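Local coordinates for protein probable transcriptional regulator, AsnC family (Thermus thermophilus, PDB 2DJW) that is of unknown function but is a stand-alone RAM-domain protein related to AsnC-family regulators, most of which probably bind DNA, at residues Glu51-Val55 with Val56-Ile60. Residues are numbered along the deposited sequence; the frame is centred on the assembly and turned at random.
Sequences ELDDV and VTQGI
Asp-53 and Thr-57, one helical turn apart, meet through their side chains. Thr-57 OG1 gives a weak hydrogen bond to Asp-53 OD1 at 3.2 Å. With CG anti to the backbone N (chi1 -162°), the Asp-53 carboxylate lies beside its own carbonyl carbon, within reach of Thr-57. OD2, the other oxygen, faces the bent side chain of Gln-58, whose CG lies 3.9 Å from it. With an alanine in place of Asp-53, the Thr-57 hydroxyl is likely to lose this acceptor and be freer to turn. On the sheet-facing side, Leu-52 and Val-56 run side by side, with CD2 of Leu-52 3.5 Å from CG2 of Val-56.

The backbone sets these positions. Val-56 N bonds to Leu-52 O at 2.8 Å, the ordinary helical step of four. Gln-58 N reaches Asp-53 O at 2.9 Å, and Ile-60 N reaches Val-55 O at 2.7 Å; both are steps of five. The Ile-60 bond is the more bent, with an N-H...O angle of 130°.

Leu-52 and Val-56 rest on strand 66-77, and Val-55 on strand 40-46. Phe-75 of a second subunit packs against Leu-52, Asp-53 and Thr-57. Asp-54 is a zinc ligand in a structure of this protein, though no zinc is bound to this chain here. The wide turns are those of a pi-type distortion, here in the second helix of the ferredoxin-like alpha/beta RAM domain.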
ATOM      1  N   GLU A  51       2.084  22.846 -20.380  1.00 47.89           N
ATOM      2  CA  GLU A  51       1.650  23.881 -19.458  1.00 47.75           C
ATOM      3  C   GLU A  51       1.460  23.350 -18.033  1.00 47.59           C
ATOM      4  O   GLU A  51       1.344  24.134 -17.077  1.00 47.58           O
ATOM      5  CB  GLU A  51       0.384  24.598 -19.955  1.00 47.37           C
ATOM      6  CG  GLU A  51       0.274  25.992 -19.342  1.00 48.28           C
ATOM      7  CD  GLU A  51      -1.034  26.696 -19.586  1.00 47.81           C
ATOM      8  OE1 GLU A  51      -1.054  27.926 -19.433  1.00 49.58           O
ATOM      9  OE2 GLU A  51      -2.038  26.047 -19.902  1.00 48.48           O
ATOM     10  N   LEU A  52       1.440  22.025 -17.896  1.00 47.18           N
ATOM     11  CA  LEU A  52       1.448  21.380 -16.584  1.00 46.85           C
ATOM     12  C   LEU A  52       2.674  21.763 -15.746  1.00 46.99           C
ATOM     13  O   LEU A  52       2.594  21.811 -14.525  1.00 46.45           O
ATOM     14  CB  LEU A  52       1.402  19.858 -16.736  1.00 46.52           C
ATOM     15  CG  LEU A  52       0.143  19.045 -16.435  1.00 46.49           C
ATOM     16  CD1 LEU A  52       0.464  17.560 -16.538  1.00 46.18           C
ATOM     17  CD2 LEU A  52      -0.461  19.368 -15.071  1.00 42.99           C
ATOM     18  N   ASP A  53       3.811  21.993 -16.402  1.00 47.43           N
ATOM     19  CA  ASP A  53       5.011  22.461 -15.715  1.00 48.38           C
ATOM     20  C   ASP A  53       4.755  23.799 -14.999  1.00 48.82           C
ATOM     21  O   ASP A  53       5.138  23.976 -13.835  1.00 48.82           O
ATOM     22  CB  ASP A  53       6.183  22.601 -16.688  1.00 48.65           C
ATOM     23  CG  ASP A  53       7.539  22.648 -15.975  1.00 49.34           C
ATOM     24  OD1 ASP A  53       7.870  21.709 -15.213  1.00 49.99           O
ATOM     25  OD2 ASP A  53       8.284  23.621 -16.187  1.00 50.67           O
ATOM     26  N   ASP A  54       4.077  24.714 -15.695  1.00 48.88           N
ATOM     27  CA  ASP A  54       3.684  25.999 -15.138  1.00 48.98           C
ATOM     28  C   ASP A  54       2.797  25.895 -13.899  1.00 48.35           C
ATOM     29  O   ASP A  54       3.004  26.634 -12.933  1.00 48.28           O
ATOM     30  CB  ASP A  54       3.008  26.853 -16.212  1.00 49.70           C
ATOM     31  CG  ASP A  54       3.839  26.954 -17.485  1.00 52.20           C
ATOM     32  OD1 ASP A  54       5.089  26.831 -17.403  1.00 54.56           O
ATOM     33  OD2 ASP A  54       3.243  27.138 -18.574  1.00 55.01           O
ATOM     34  N   VAL A  55       1.819  24.986 -13.924  1.00 47.65           N
ATOM     35  CA  VAL A  55       0.873  24.850 -12.810  1.00 46.93           C
ATOM     36  C   VAL A  55       1.380  24.000 -11.672  1.00 46.52           C
ATOM     37  O   VAL A  55       1.207  24.368 -10.516  1.00 46.41           O
ATOM     38  CB  VAL A  55      -0.633  24.508 -13.243  1.00 46.95           C
ATOM     39  CG1 VAL A  55      -0.730  24.042 -14.653  1.00 47.11           C
ATOM     40  CG2 VAL A  55      -1.302  23.521 -12.291  1.00 46.93           C
ATOM     41  N   VAL A  56       2.015  22.873 -11.993  1.00 46.58           N
ATOM     42  CA  VAL A  56       2.436  21.917 -10.960  1.00 46.49           C
ATOM     43  C   VAL A  56       3.848  22.207 -10.467  1.00 46.88           C
ATOM     44  O   VAL A  56       4.028  22.503  -9.287  1.00 46.89           O
ATOM     45  CB  VAL A  56       2.304  20.420 -11.395  1.00 46.52           C
ATOM     46  CG1 VAL A  56       2.672  19.497 -10.242  1.00 45.66           C
ATOM     47  CG2 VAL A  56       0.895  20.096 -11.883  1.00 45.43           C
ATOM     48  N   THR A  57       4.842  22.126 -11.355  1.00 47.26           N
ATOM     49  CA  THR A  57       6.247  22.223 -10.937  1.00 47.72           C
ATOM     50  C   THR A  57       6.672  23.640 -10.516  1.00 47.71           C
ATOM     51  O   THR A  57       7.375  23.802  -9.540  1.00 47.42           O
ATOM     52  CB  THR A  57       7.209  21.686 -12.012  1.00 47.81           C
ATOM     53  OG1 THR A  57       6.735  20.427 -12.495  1.00 49.89           O
ATOM     54  CG2 THR A  57       8.635  21.506 -11.454  1.00 47.17           C
ATOM     55  N   GLN A  58       6.247  24.653 -11.261  1.00 48.44           N
ATOM     56  CA  GLN A  58       6.638  26.027 -10.951  1.00 49.08           C
ATOM     57  C   GLN A  58       5.581  26.690 -10.095  1.00 49.04           C
ATOM     58  O   GLN A  58       5.851  27.689  -9.435  1.00 49.70           O
ATOM     59  CB  GLN A  58       6.869  26.873 -12.221  1.00 48.98           C
ATOM     60  CG  GLN A  58       7.603  26.203 -13.401  1.00 49.66           C
ATOM     61  CD  GLN A  58       9.038  25.746 -13.109  1.00 51.98           C
ATOM     62  OE1 GLN A  58       9.592  24.928 -13.851  1.00 52.25           O
ATOM     63  NE2 GLN A  58       9.644  26.271 -12.037  1.00 53.29           N
ATOM     64  N   GLY A  59       4.375  26.127 -10.106  1.00 49.05           N
ATOM     65  CA  GLY A  59       3.193  26.784  -9.532  1.00 48.11           C
ATOM     66  C   GLY A  59       2.763  26.228  -8.192  1.00 47.65           C
ATOM     67  O   GLY A  59       2.732  26.954  -7.214  1.00 47.97           O
ATOM     68  N   ILE A  60       2.417  24.946  -8.141  1.00 47.14           N
ATOM     69  CA  ILE A  60       2.005  24.319  -6.879  1.00 46.42           C
ATOM     70  C   ILE A  60       3.222  23.897  -6.057  1.00 46.91           C
ATOM     71  O   ILE A  60       3.277  24.133  -4.838  1.00 46.68           O
ATOM     72  CB  ILE A  60       1.033  23.091  -7.097  1.00 45.77           C
ATOM     73  CG1 ILE A  60      -0.323  23.560  -7.622  1.00 45.80           C
ATOM     74  CG2 ILE A  60       0.865  22.280  -5.818  1.00 43.43           C
ATOM     75  CD1 ILE A  60      -1.250  22.470  -8.114  1.00 45.85           C
TER